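Local coordinates for putative epimerase (PDB 4LW8), which is a putative NAD(P)-dependent epimerase of the epimerase/dehydratase family, probably acting on a nucleotide sugar in lipopolysaccharide O-antigen biosynthesis, at residues 22-27 and 91-96. Residues are numbered along the deposited sequence; the frame is centred on the assembly and turned at random.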
ATOM      1  N   PHE A  22     -17.589  -3.272 -18.916  1.00 22.28           N
ATOM      2  CA  PHE A  22     -17.035  -1.948 -18.709  1.00 25.45           C
ATOM      3  C   PHE A  22     -15.537  -2.093 -18.431  1.00 26.09           C
ATOM      4  O   PHE A  22     -15.134  -2.760 -17.474  1.00 27.44           O
ATOM      5  CB  PHE A  22     -17.761  -1.256 -17.550  1.00 24.75           C
ATOM      6  CG  PHE A  22     -17.330   0.162 -17.298  1.00 28.03           C
ATOM      7  CD1 PHE A  22     -17.581   1.157 -18.230  1.00 22.89           C
ATOM      8  CD2 PHE A  22     -16.701   0.506 -16.102  1.00 27.35           C
ATOM      9  CE1 PHE A  22     -17.206   2.469 -17.989  1.00 29.58           C
ATOM     10  CE2 PHE A  22     -16.307   1.817 -15.856  1.00 33.52           C
ATOM     11  CZ  PHE A  22     -16.564   2.802 -16.797  1.00 33.64           C
ATOM     12  N   VAL A  23     -14.716  -1.500 -19.287  1.00 28.95           N
ATOM     13  CA  VAL A  23     -13.262  -1.666 -19.204  1.00 27.49           C
ATOM     14  C   VAL A  23     -12.585  -0.327 -19.045  1.00 24.00           C
ATOM     15  O   VAL A  23     -12.685   0.511 -19.926  1.00 24.18           O
ATOM     16  CB  VAL A  23     -12.688  -2.349 -20.462  1.00 23.83           C
ATOM     17  CG1 VAL A  23     -11.180  -2.530 -20.325  1.00 24.16           C
ATOM     18  CG2 VAL A  23     -13.416  -3.703 -20.725  1.00 23.14           C
ATOM     19  N   THR A  24     -11.900  -0.102 -17.928  1.00 25.25           N
ATOM     20  CA  THR A  24     -11.129   1.126 -17.820  1.00 26.85           C
ATOM     21  C   THR A  24      -9.840   1.003 -18.645  1.00 29.51           C
ATOM     22  O   THR A  24      -9.269  -0.076 -18.748  1.00 28.81           O
ATOM     23  CB  THR A  24     -10.786   1.465 -16.367  1.00 25.82           C
ATOM     24  OG1 THR A  24      -9.944   0.436 -15.819  1.00 24.55           O
ATOM     25  CG2 THR A  24     -12.072   1.616 -15.538  1.00 23.95           C
ATOM     26  N   GLY A  25      -9.389   2.110 -19.235  1.00 32.99           N
ATOM     27  CA  GLY A  25      -8.203   2.080 -20.089  1.00 22.97           C
ATOM     28  C   GLY A  25      -8.446   1.200 -21.305  1.00 25.29           C
ATOM     29  O   GLY A  25      -7.538   0.522 -21.780  1.00 31.72           O
ATOM     30  N   LEU A  26      -9.686   1.210 -21.799  1.00 22.69           N
ATOM     31  CA  LEU A  26     -10.101   0.351 -22.907  1.00 24.99           C
ATOM     32  C   LEU A  26      -9.255   0.525 -24.175  1.00 32.90           C
ATOM     33  O   LEU A  26      -9.012  -0.455 -24.890  1.00 28.86           O
ATOM     34  CB  LEU A  26     -11.577   0.614 -23.258  1.00 24.24           C
ATOM     35  CG  LEU A  26     -12.187  -0.120 -24.460  1.00 29.62           C
ATOM     36  CD1 LEU A  26     -11.965  -1.627 -24.370  1.00 28.71           C
ATOM     37  CD2 LEU A  26     -13.673   0.179 -24.570  1.00 30.13           C
ATOM     38  N   THR A  27      -8.807   1.748 -24.467  1.00 25.72           N
ATOM     39  CA  THR A  27      -8.100   1.974 -25.734  1.00 29.03           C
ATOM     40  C   THR A  27      -6.576   1.812 -25.601  1.00 25.57           C
ATOM     41  O   THR A  27      -5.843   2.029 -26.548  1.00 27.20           O
ATOM     42  CB  THR A  27      -8.413   3.367 -26.344  1.00 29.60           C
ATOM     43  OG1 THR A  27      -8.034   4.401 -25.429  1.00 30.40           O
ATOM     44  CG2 THR A  27      -9.912   3.484 -26.652  1.00 31.35           C
ATOM     45  N   HIS A  91     -10.580  -3.710 -14.902  1.00 22.78           N
ATOM     46  CA  HIS A  91      -9.887  -2.478 -14.560  1.00 23.10           C
ATOM     47  C   HIS A  91      -8.438  -2.538 -15.031  1.00 24.46           C
ATOM     48  O   HIS A  91      -7.612  -3.179 -14.398  1.00 27.41           O
ATOM     49  CB  HIS A  91      -9.962  -2.260 -13.059  1.00 20.87           C
ATOM     50  CG  HIS A  91      -9.244  -1.035 -12.576  1.00 24.29           C
ATOM     51  ND1 HIS A  91      -9.295   0.171 -13.228  1.00 23.58           N
ATOM     52  CD2 HIS A  91      -8.469  -0.848 -11.476  1.00 27.74           C
ATOM     53  CE1 HIS A  91      -8.582   1.065 -12.550  1.00 19.47           C
ATOM     54  NE2 HIS A  91      -8.079   0.470 -11.488  1.00 27.24           N
ATOM     55  N   LEU A  92      -8.154  -1.886 -16.154  1.00 23.65           N
ATOM     56  CA  LEU A  92      -6.816  -1.914 -16.759  1.00 29.55           C
ATOM     57  C   LEU A  92      -6.091  -0.583 -16.625  1.00 27.22           C
ATOM     58  O   LEU A  92      -4.874  -0.525 -16.763  1.00 30.93           O
ATOM     59  CB  LEU A  92      -6.901  -2.279 -18.251  1.00 23.95           C
ATOM     60  CG  LEU A  92      -7.590  -3.614 -18.558  1.00 30.09           C
ATOM     61  CD1 LEU A  92      -7.796  -3.794 -20.064  1.00 22.60           C
ATOM     62  CD2 LEU A  92      -6.802  -4.781 -17.960  1.00 20.74           C
ATOM     63  N   ALA A  93      -6.851   0.492 -16.407  1.00 27.07           N
ATOM     64  CA  ALA A  93      -6.281   1.841 -16.389  1.00 40.25           C
ATOM     65  C   ALA A  93      -5.371   2.028 -15.184  1.00 46.39           C
ATOM     66  O   ALA A  93      -5.784   1.804 -14.047  1.00 51.19           O
ATOM     67  CB  ALA A  93      -7.394   2.891 -16.394  1.00 32.38           C
ATOM     68  N   ALA A  94      -4.138   2.452 -15.435  1.00 46.81           N
ATOM     69  CA  ALA A  94      -3.176   2.722 -14.366  1.00 46.21           C
ATOM     70  C   ALA A  94      -2.163   3.737 -14.857  1.00 49.43           C
ATOM     71  O   ALA A  94      -2.111   4.041 -16.047  1.00 50.09           O
ATOM     72  CB  ALA A  94      -2.460   1.427 -13.911  1.00 32.39           C
ATOM     73  N   ARG A  95      -1.342   4.246 -13.946  1.00 49.05           N
ATOM     74  CA  ARG A  95      -0.247   5.113 -14.342  1.00 52.72           C
ATOM     75  C   ARG A  95       1.051   4.337 -14.210  1.00 57.77           C
ATOM     76  O   ARG A  95       1.287   3.716 -13.174  1.00 53.60           O
ATOM     77  CB  ARG A  95      -0.201   6.382 -13.488  1.00 54.16           C
ATOM     78  N   ALA A  96       1.825   4.306 -15.301  1.00 64.13           N
ATOM     79  CA  ALA A  96       3.255   3.946 -15.319  1.00 63.82           C
ATOM     80  C   ALA A  96       3.484   2.436 -15.279  1.00 64.95           C
ATOM     81  O   ALA A  96       4.623   1.974 -15.146  1.00 66.94           O
ATOM     82  CB  ALA A  96       4.008   4.633 -14.171  1.00 63.24           C
TER
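Three nitrogens of 91-96 converge on the hydroxyl of T24. T24 OG1 lies 2.7 Å from ND1 of H91, a hydrogen bond in which either partner could be the donor. From the backbone N of A93, T24 OG1 accepts a nearly straight bond of 3.1 Å (171°). The N of L92 adds a weak, bent bond to T24 OG1 at 3.0 Å. T24 places OG1 between its own N and carbonyl carbon (chi1 63°), which turns the hydroxyl to the edge of the imidazole, near the ring plane. H91 carries its ring anti to the backbone N (chi1 178°), and NE2 bonds OG1 of T114, so both ring nitrogens are engaged and the rotation of the ring is fixed.

L92 N also makes a long, weak bond to the carbonyl O of T24 (3.4 Å). At the turn, CB of A93 packs against N of G25 at 3.6 Å. G25, with positive phi in the type II turn V23-L26, brings its CA to 4.2 Å from CA of A93, a close approach of the two backbones. On the sheet face opposite the T24 side chain, CG1 of V23 touches CD1 of L92 at 3.6 Å, an apolar methyl-to-methyl contact between two side chains that run at a slant to each other.

This is where neighbouring parallel strands 20-24 and 88-91 of the Rossmann fold end at their C-terminal edge. T24 and G25 open a TGxxGxxG glycine-rich loop leading into helix 29-40, consistent with the dinucleotide-binding loop of this family. Helix 29-40 packs on V23 and L92, helix 103-122 lies against H91, and strand 44-49 flanks T24 on its far side, with T48 bonding N of G25.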